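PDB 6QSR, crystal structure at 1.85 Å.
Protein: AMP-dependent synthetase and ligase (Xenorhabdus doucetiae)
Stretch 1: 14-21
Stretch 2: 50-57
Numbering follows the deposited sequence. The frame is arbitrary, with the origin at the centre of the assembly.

Stretch 1 (14-21) HEAMIQLY
Stretch 2 50-57: HYAQTLLA

A helix can pack across a β-strand without a hydrogen bond between them, and residues 14-21 and 50-57 of this synthetase illustrate the side-chain conformations that accompany such packing. Residues 15-21 form an extended strand, with phi from -143° to -100° and psi from 122° to 148°; His14, at -105°/4°, precedes it. The helix, already running at His50, has phi -69° to -62° and psi -55° to -20° through residues 50-53; phi shifts to between -108° and -98° at residues 54-56. It runs at 127° to the strand, the axes approaching to 9.4 Å. The register pairs His14 with Leu56, their CA atoms 5.6 Å apart, and Ala16 with Leu55, 7.8 Å between CA atoms.

Strand alternation directs Ala16, Ile18 and Leu20 toward the helix, while Met17 and Gln19 stay out of its reach. Tyr51 (chi1 -71°, m; chi2 -70°) answers Ile18 and Leu20. Ile18 adopts chi1 m, with chi2 between wells at 103°, and its CG1 sits 4.1 Å from the centroid of the Tyr51 ring, only 8° off the normal, a CH-pi contact over the face. Ile18 CG2 lies 3.8 Å from Tyr51 CZ. Leu20, in the common m,t rotamer, approaches the ring obliquely, bringing CD2 3.6 Å from Tyr51 OH; that hydroxyl is hydrogen-bonded elsewhere in the structure.

At the other end, the small Ala16 CB meets both Leu55 CD1 and Leu56 CD1 at 4.1 Å. Leu55 is m,t, whereas Leu56 has the unusual pair chi1 -95° (between wells) and chi2 38° (p): chi1 sets Leu56 CG 3.7 Å from His14 O, and chi2 then brings Leu56 CD1 to 4.0 Å from Glu15 C.

No hydrogen bond crosses the interface, which buries 300 Å² in total. In residues 50-57, Leu55 N bonds Tyr51 O (2.8 Å), and a wider pi-type turn spans 52-56: Ala52 O accepts hydrogen bonds from Leu56 N (3.0 Å) and Ala57 N (2.7 Å). Thr54, chi1 p at 60°, places OG1 to donate a hydrogen bond to His50 O at 2.6 Å.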

# COMPACT_ATOMS: atom_id res chain seq x y z
N HIS A 14 -24.75 3.34 -8.18
CA HIS A 14 -23.33 3.34 -8.55
C HIS A 14 -22.42 4.18 -7.63
O HIS A 14 -21.22 4.30 -7.91
CB HIS A 14 -23.19 3.78 -10.02
CG HIS A 14 -23.44 5.24 -10.26
ND1 HIS A 14 -24.69 5.75 -10.50
CD2 HIS A 14 -22.59 6.29 -10.29
CE1 HIS A 14 -24.61 7.05 -10.67
NE2 HIS A 14 -23.34 7.41 -10.55
N GLU A 15 -22.98 4.74 -6.56
CA GLU A 15 -22.24 5.59 -5.63
C GLU A 15 -22.40 5.12 -4.19
O GLU A 15 -23.46 4.59 -3.81
CB GLU A 15 -22.74 7.04 -5.71
CG GLU A 15 -22.37 7.77 -7.00
CD GLU A 15 -22.42 9.28 -6.84
OE1 GLU A 15 -21.40 9.94 -7.11
OE2 GLU A 15 -23.48 9.80 -6.42
N ALA A 16 -21.37 5.32 -3.38
CA ALA A 16 -21.47 5.09 -1.94
C ALA A 16 -20.68 6.11 -1.15
O ALA A 16 -19.62 6.57 -1.59
CB ALA A 16 -21.01 3.69 -1.58
N MET A 17 -21.21 6.45 0.02
CA MET A 17 -20.58 7.32 0.98
C MET A 17 -20.54 6.54 2.27
O MET A 17 -21.58 6.05 2.72
CB MET A 17 -21.39 8.60 1.16
CG MET A 17 -20.93 9.76 0.28
SD MET A 17 -21.93 11.24 0.51
CE MET A 17 -21.69 11.58 2.25
N ILE A 18 -19.36 6.38 2.85
CA ILE A 18 -19.18 5.59 4.07
C ILE A 18 -18.41 6.42 5.08
O ILE A 18 -17.37 7.00 4.75
CB ILE A 18 -18.43 4.26 3.79
CG1 ILE A 18 -19.06 3.47 2.64
CG2 ILE A 18 -18.43 3.37 5.02
CD1 ILE A 18 -18.31 3.57 1.33
N GLN A 19 -18.91 6.48 6.31
CA GLN A 19 -18.22 7.14 7.40
C GLN A 19 -17.53 6.06 8.23
O GLN A 19 -18.20 5.16 8.74
CB GLN A 19 -19.18 7.96 8.24
CG GLN A 19 -18.51 8.78 9.34
CD GLN A 19 -19.44 9.78 9.98
OE1 GLN A 19 -20.66 9.61 9.96
NE2 GLN A 19 -18.88 10.83 10.55
N LEU A 20 -16.21 6.18 8.36
CA LEU A 20 -15.36 5.18 9.01
C LEU A 20 -14.56 5.78 10.15
O LEU A 20 -14.10 6.92 10.05
CB LEU A 20 -14.36 4.60 8.02
CG LEU A 20 -14.95 3.93 6.78
CD1 LEU A 20 -13.81 3.50 5.87
CD2 LEU A 20 -15.81 2.75 7.17
N TYR A 21 -14.37 4.99 11.19
CA TYR A 21 -13.59 5.41 12.35
C TYR A 21 -12.37 4.50 12.51
O TYR A 21 -12.50 3.27 12.44
CB TYR A 21 -14.47 5.38 13.60
CG TYR A 21 -13.68 5.61 14.87
CD1 TYR A 21 -13.29 6.89 15.24
CD2 TYR A 21 -13.30 4.54 15.68
CE1 TYR A 21 -12.55 7.10 16.40
CE2 TYR A 21 -12.57 4.74 16.84
CZ TYR A 21 -12.19 6.02 17.19
OH TYR A 21 -11.46 6.22 18.34
N HIS A 50 -13.27 -3.47 -0.96
CA HIS A 50 -14.31 -4.19 -0.20
C HIS A 50 -15.70 -3.62 -0.46
O HIS A 50 -16.64 -4.37 -0.73
CB HIS A 50 -14.03 -4.16 1.31
CG HIS A 50 -15.17 -4.65 2.15
ND1 HIS A 50 -15.55 -5.97 2.20
CD2 HIS A 50 -16.05 -3.98 2.94
CE1 HIS A 50 -16.60 -6.10 3.00
NE2 HIS A 50 -16.92 -4.91 3.46
N TYR A 51 -15.84 -2.31 -0.34
CA TYR A 51 -17.12 -1.65 -0.59
C TYR A 51 -17.50 -1.69 -2.07
O TYR A 51 -18.69 -1.85 -2.40
CB TYR A 51 -17.11 -0.22 -0.04
CG TYR A 51 -17.15 -0.18 1.47
CD1 TYR A 51 -18.29 -0.57 2.16
CD2 TYR A 51 -16.04 0.23 2.21
CE1 TYR A 51 -18.34 -0.55 3.55
CE2 TYR A 51 -16.07 0.26 3.60
CZ TYR A 51 -17.22 -0.13 4.26
OH TYR A 51 -17.26 -0.11 5.64
N ALA A 52 -16.51 -1.60 -2.95
CA ALA A 52 -16.75 -1.70 -4.40
C ALA A 52 -17.31 -3.07 -4.78
O ALA A 52 -18.38 -3.17 -5.39
CB ALA A 52 -15.48 -1.42 -5.17
N GLN A 53 -16.59 -4.12 -4.40
CA GLN A 53 -16.97 -5.50 -4.70
C GLN A 53 -18.24 -6.00 -3.96
O GLN A 53 -18.84 -6.97 -4.41
CB GLN A 53 -15.79 -6.45 -4.46
CG GLN A 53 -14.61 -6.19 -5.41
CD GLN A 53 -13.44 -7.14 -5.20
OE1 GLN A 53 -13.05 -7.42 -4.07
NE2 GLN A 53 -12.86 -7.61 -6.29
N THR A 54 -18.63 -5.35 -2.86
CA THR A 54 -19.85 -5.72 -2.12
C THR A 54 -21.09 -4.86 -2.43
O THR A 54 -22.20 -5.38 -2.42
CB THR A 54 -19.62 -5.72 -0.59
OG1 THR A 54 -19.22 -4.41 -0.14
CG2 THR A 54 -18.57 -6.75 -0.21
N LEU A 55 -20.90 -3.57 -2.70
CA LEU A 55 -22.01 -2.64 -2.95
C LEU A 55 -22.20 -2.22 -4.41
O LEU A 55 -23.33 -2.05 -4.85
CB LEU A 55 -21.86 -1.37 -2.11
CG LEU A 55 -21.60 -1.49 -0.61
CD1 LEU A 55 -21.41 -0.10 -0.03
CD2 LEU A 55 -22.75 -2.21 0.08
N LEU A 56 -21.10 -2.03 -5.14
CA LEU A 56 -21.12 -1.32 -6.43
C LEU A 56 -20.94 -2.21 -7.65
O LEU A 56 -21.72 -2.11 -8.61
CB LEU A 56 -20.05 -0.21 -6.44
CG LEU A 56 -20.44 1.22 -6.05
CD1 LEU A 56 -21.45 1.30 -4.91
CD2 LEU A 56 -19.19 2.02 -5.71
N ALA A 57 -19.91 -3.05 -7.62
CA ALA A 57 -19.50 -3.87 -8.76
C ALA A 57 -19.28 -5.33 -8.35
O ALA A 57 -18.16 -5.83 -8.45
CB ALA A 57 -18.25 -3.28 -9.39